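2,5-dihydroxypyridine 5,6-dioxygenase (Pseudomonas putida KT2440, PDB 7CUP) catalyses the iron-dependent oxidative opening of the 2,5-dihydroxypyridine ring between carbons 5 and 6, giving N-formylmaleamate in the aerobic breakdown of nicotinate. Local coordinates at residues H189-E201 with Y261-R273. Residues are numbered along the deposited sequence; the frame is centred on the assembly and turned at random.
Sequences HWPSGFLFTWPNE and YGISHIGWGLQPR. With FE (Fe (III) ion), chain G.
The iron site of this dioxygenase sits on an antiparallel sheet, and here its strand 263-269, which carries the iron ligand His265, pairs with strand 194-197. Thr197 and Ile266 form a hydrogen-bonded pair, with Thr197 N to Ile266 O and Ile266 N to Thr197 O both 2.9 Å. At Leu195 and Trp268 the pairing is looser, the Leu195 N to Trp268 O bond being weak. Between them Gly267 faces Phe196, CA to CA 3.8 Å; a side chain on the glycine would run into Leu195 O.

On the iron side, His265 packs against two neighbouring aromatic residues, Phe196 and Trp198. Its CB sits over one face of Trp198, toward the rim, while the Phe196 and imidazole planes meet at 45°, Phe196 CD1 3.5 Å from His265 CB. With CG set between the backbone N and the carbonyl carbon (chi1 62°), the imidazole turns off the strand and NE2 reaches the iron at 2.2 Å; Ser302, His318, Asp320 and two waters are the other ligands. On the reverse face Leu195 CD2 rests over the centre of the Trp268 six-membered ring, and Leu195 also touches Leu149 of helix 136-151.

Past the strand ends Leu270 N still bonds to Gly193 O, and Gln271, its chain bent at chi2, sends NE2 to Ser192 O at 2.9 Å, nearly straight at 166°. Its OE1 takes the N-H of Arg273. Here an alanine in place of the glutamine is likely to leave Ser192 O and Arg273 N without these mates and the two loops less firmly joined. The whole is an antiparallel strand pair presenting a histidine to a mononuclear non-heme iron centre.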
# COMPACT_ATOMS: atom_id res chain seq x y z
N HIS A 189 22.01 -16.66 14.41
CA HIS A 189 20.80 -15.84 14.61
C HIS A 189 21.26 -14.48 15.08
O HIS A 189 21.89 -14.42 16.13
CB HIS A 189 19.93 -16.51 15.67
CG HIS A 189 18.61 -15.86 15.89
ND1 HIS A 189 17.74 -16.31 16.87
CD2 HIS A 189 18.02 -14.79 15.32
CE1 HIS A 189 16.65 -15.57 16.83
NE2 HIS A 189 16.80 -14.64 15.91
N TRP A 190 21.02 -13.45 14.27
CA TRP A 190 21.14 -12.06 14.74
C TRP A 190 19.80 -11.64 15.34
O TRP A 190 18.83 -11.55 14.59
CB TRP A 190 21.54 -11.22 13.55
CG TRP A 190 21.51 -9.76 13.81
CD1 TRP A 190 21.54 -9.08 15.00
CD2 TRP A 190 21.43 -8.78 12.79
NE1 TRP A 190 21.51 -7.73 14.76
CE2 TRP A 190 21.43 -7.53 13.42
CE3 TRP A 190 21.32 -8.88 11.40
CZ2 TRP A 190 21.38 -6.34 12.69
CZ3 TRP A 190 21.27 -7.71 10.68
CH2 TRP A 190 21.32 -6.47 11.32
N PRO A 191 19.65 -11.42 16.68
CA PRO A 191 20.72 -11.43 17.68
C PRO A 191 20.82 -12.69 18.55
O PRO A 191 19.85 -13.43 18.64
CB PRO A 191 20.24 -10.32 18.61
CG PRO A 191 18.74 -10.58 18.69
CD PRO A 191 18.37 -11.16 17.34
N SER A 192 21.97 -12.89 19.21
CA SER A 192 22.20 -14.04 20.13
C SER A 192 23.42 -13.74 21.00
O SER A 192 23.53 -12.60 21.49
CB SER A 192 22.27 -15.35 19.37
OG SER A 192 23.32 -15.36 18.39
N GLY A 193 24.29 -14.73 21.24
CA GLY A 193 25.36 -14.62 22.24
C GLY A 193 25.19 -15.62 23.37
O GLY A 193 25.15 -15.18 24.51
N PHE A 194 25.11 -16.92 23.06
CA PHE A 194 24.98 -18.00 24.07
C PHE A 194 25.36 -19.35 23.46
O PHE A 194 25.75 -19.44 22.27
CB PHE A 194 23.56 -18.00 24.66
CG PHE A 194 22.45 -18.28 23.68
CD1 PHE A 194 21.98 -17.28 22.83
CD2 PHE A 194 21.82 -19.52 23.65
CE1 PHE A 194 20.94 -17.55 21.94
CE2 PHE A 194 20.76 -19.77 22.78
CZ PHE A 194 20.33 -18.78 21.92
N LEU A 195 25.26 -20.40 24.26
CA LEU A 195 25.70 -21.76 23.86
C LEU A 195 24.94 -22.79 24.70
O LEU A 195 24.41 -22.45 25.77
CB LEU A 195 27.23 -21.86 23.97
CG LEU A 195 27.82 -22.26 25.33
CD1 LEU A 195 29.27 -22.73 25.19
CD2 LEU A 195 27.74 -21.08 26.30
N PHE A 196 24.88 -24.02 24.18
CA PHE A 196 24.12 -25.13 24.79
C PHE A 196 24.62 -26.47 24.23
O PHE A 196 25.30 -26.48 23.18
CB PHE A 196 22.63 -24.93 24.52
CG PHE A 196 22.30 -24.65 23.07
CD1 PHE A 196 22.04 -25.69 22.18
CD2 PHE A 196 22.25 -23.35 22.60
CE1 PHE A 196 21.72 -25.43 20.86
CE2 PHE A 196 21.94 -23.09 21.27
CZ PHE A 196 21.70 -24.12 20.40
N THR A 197 24.31 -27.55 24.96
CA THR A 197 24.38 -28.96 24.51
C THR A 197 23.04 -29.63 24.77
O THR A 197 22.06 -28.92 25.06
CB THR A 197 25.37 -29.85 25.27
OG1 THR A 197 26.26 -29.11 26.11
CG2 THR A 197 26.14 -30.73 24.32
N TRP A 198 23.03 -30.96 24.67
CA TRP A 198 21.93 -31.84 25.10
C TRP A 198 22.49 -32.78 26.16
O TRP A 198 23.66 -33.13 26.11
CB TRP A 198 21.36 -32.58 23.88
CG TRP A 198 20.71 -31.66 22.89
CD1 TRP A 198 19.38 -31.56 22.63
CD2 TRP A 198 21.37 -30.74 22.00
NE1 TRP A 198 19.16 -30.62 21.67
CE2 TRP A 198 20.36 -30.10 21.26
CE3 TRP A 198 22.71 -30.43 21.73
CZ2 TRP A 198 20.64 -29.17 20.27
CZ3 TRP A 198 22.99 -29.49 20.76
CH2 TRP A 198 21.96 -28.87 20.05
N PRO A 199 21.70 -33.18 27.16
CA PRO A 199 22.13 -34.24 28.08
C PRO A 199 22.18 -35.58 27.33
O PRO A 199 21.45 -35.77 26.34
CB PRO A 199 21.03 -34.28 29.14
CG PRO A 199 19.79 -33.73 28.44
CD PRO A 199 20.31 -32.74 27.40
N ASN A 200 22.97 -36.53 27.84
CA ASN A 200 22.96 -37.94 27.34
C ASN A 200 21.53 -38.47 27.38
O ASN A 200 20.75 -38.00 28.25
CB ASN A 200 23.96 -38.80 28.12
CG ASN A 200 25.37 -38.27 27.96
OD1 ASN A 200 25.67 -37.61 26.97
ND2 ASN A 200 26.22 -38.50 28.94
N GLU A 201 21.18 -39.38 26.47
CA GLU A 201 19.79 -39.93 26.35
C GLU A 201 19.41 -40.56 27.71
O GLU A 201 20.27 -41.17 28.36
CB GLU A 201 19.71 -40.82 25.10
CG GLU A 201 18.39 -40.70 24.31
CD GLU A 201 18.07 -39.38 23.61
OE1 GLU A 201 18.99 -38.55 23.48
OE2 GLU A 201 16.89 -39.16 23.19
N TYR A 261 7.72 -33.85 27.41
CA TYR A 261 8.34 -33.73 28.76
C TYR A 261 9.85 -33.97 28.72
O TYR A 261 10.52 -33.85 29.75
CB TYR A 261 7.62 -34.64 29.77
CG TYR A 261 6.15 -34.35 29.87
CD1 TYR A 261 5.71 -33.17 30.45
CD2 TYR A 261 5.21 -35.21 29.32
CE1 TYR A 261 4.37 -32.87 30.51
CE2 TYR A 261 3.86 -34.91 29.34
CZ TYR A 261 3.43 -33.73 29.94
OH TYR A 261 2.11 -33.41 29.97
N GLY A 262 10.41 -34.27 27.55
CA GLY A 262 11.85 -34.54 27.45
C GLY A 262 12.68 -33.27 27.56
O GLY A 262 12.36 -32.29 26.88
N ILE A 263 13.77 -33.30 28.32
CA ILE A 263 14.73 -32.18 28.37
C ILE A 263 15.58 -32.21 27.10
O ILE A 263 16.14 -33.28 26.75
CB ILE A 263 15.59 -32.20 29.63
CG1 ILE A 263 14.73 -32.20 30.89
CG2 ILE A 263 16.56 -31.04 29.62
CD1 ILE A 263 13.81 -30.98 31.06
N SER A 264 15.62 -31.06 26.43
CA SER A 264 16.39 -30.84 25.18
C SER A 264 17.66 -30.07 25.54
O SER A 264 18.48 -30.60 26.29
CB SER A 264 15.54 -30.15 24.14
OG SER A 264 14.80 -31.13 23.42
N HIS A 265 17.86 -28.86 25.03
CA HIS A 265 19.17 -28.20 25.14
C HIS A 265 19.29 -27.55 26.51
O HIS A 265 18.26 -27.25 27.15
CB HIS A 265 19.43 -27.29 23.93
CG HIS A 265 18.48 -26.16 23.77
ND1 HIS A 265 18.61 -24.98 24.47
CD2 HIS A 265 17.40 -26.03 22.97
CE1 HIS A 265 17.64 -24.16 24.12
NE2 HIS A 265 16.88 -24.78 23.21
N ILE A 266 20.53 -27.40 26.98
CA ILE A 266 20.88 -26.89 28.32
C ILE A 266 22.13 -26.07 28.10
O ILE A 266 22.97 -26.51 27.31
CB ILE A 266 21.08 -28.06 29.31
CG1 ILE A 266 22.03 -29.12 28.76
CG2 ILE A 266 19.74 -28.69 29.65
CD1 ILE A 266 22.43 -30.17 29.79
N GLY A 267 22.22 -24.88 28.66
CA GLY A 267 23.36 -24.00 28.35
C GLY A 267 23.29 -22.74 29.16
O GLY A 267 22.49 -22.69 30.10
N TRP A 268 24.08 -21.74 28.81
CA TRP A 268 24.09 -20.47 29.56
C TRP A 268 24.31 -19.29 28.61
O TRP A 268 24.78 -19.51 27.49
CB TRP A 268 25.08 -20.54 30.73
CG TRP A 268 26.54 -20.56 30.40
CD1 TRP A 268 27.38 -19.50 30.41
CD2 TRP A 268 27.34 -21.70 30.05
NE1 TRP A 268 28.64 -19.89 30.06
CE2 TRP A 268 28.66 -21.24 29.86
CE3 TRP A 268 27.09 -23.07 29.91
CZ2 TRP A 268 29.72 -22.08 29.53
CZ3 TRP A 268 28.12 -23.90 29.55
CH2 TRP A 268 29.42 -23.41 29.37
N GLY A 269 23.93 -18.11 29.07
CA GLY A 269 23.86 -16.89 28.27
C GLY A 269 25.10 -16.08 28.44
O GLY A 269 25.61 -16.04 29.58
N LEU A 270 25.57 -15.47 27.36
CA LEU A 270 26.83 -14.68 27.33
C LEU A 270 26.58 -13.32 26.69
O LEU A 270 27.57 -12.69 26.26
CB LEU A 270 27.89 -15.49 26.58
CG LEU A 270 28.47 -16.68 27.37
CD1 LEU A 270 29.35 -17.55 26.50
CD2 LEU A 270 29.24 -16.22 28.60
N GLN A 271 25.34 -12.85 26.67
CA GLN A 271 24.97 -11.58 25.99
C GLN A 271 24.60 -10.49 27.01
O GLN A 271 23.46 -10.35 27.43
CB GLN A 271 23.83 -11.83 24.98
CG GLN A 271 23.51 -10.63 24.10
CD GLN A 271 24.73 -9.95 23.54
OE1 GLN A 271 25.28 -9.02 24.13
NE2 GLN A 271 25.13 -10.38 22.35
N PRO A 272 25.56 -9.63 27.41
CA PRO A 272 25.27 -8.59 28.38
C PRO A 272 24.39 -7.46 27.82
O PRO A 272 23.82 -6.72 28.61
CB PRO A 272 26.67 -8.09 28.76
CG PRO A 272 27.47 -8.29 27.50
CD PRO A 272 26.95 -9.60 26.93
N ARG A 273 24.28 -7.33 26.50
CA ARG A 273 23.38 -6.32 25.88
C ARG A 273 21.93 -6.83 25.85
O ARG A 273 21.02 -6.01 25.62
CB ARG A 273 23.94 -5.93 24.51
CG ARG A 273 25.25 -5.17 24.61
CD ARG A 273 25.79 -4.72 23.25
NE ARG A 273 26.26 -5.87 22.48
CZ ARG A 273 26.31 -5.95 21.15
NH1 ARG A 273 25.91 -4.95 20.38
NH2 ARG A 273 26.75 -7.06 20.59
FE FE G . 14.73 -24.98 22.76
O HOH W 1 14.65 -26.89 21.39
O HOH W 2 15.21 -23.36 21.18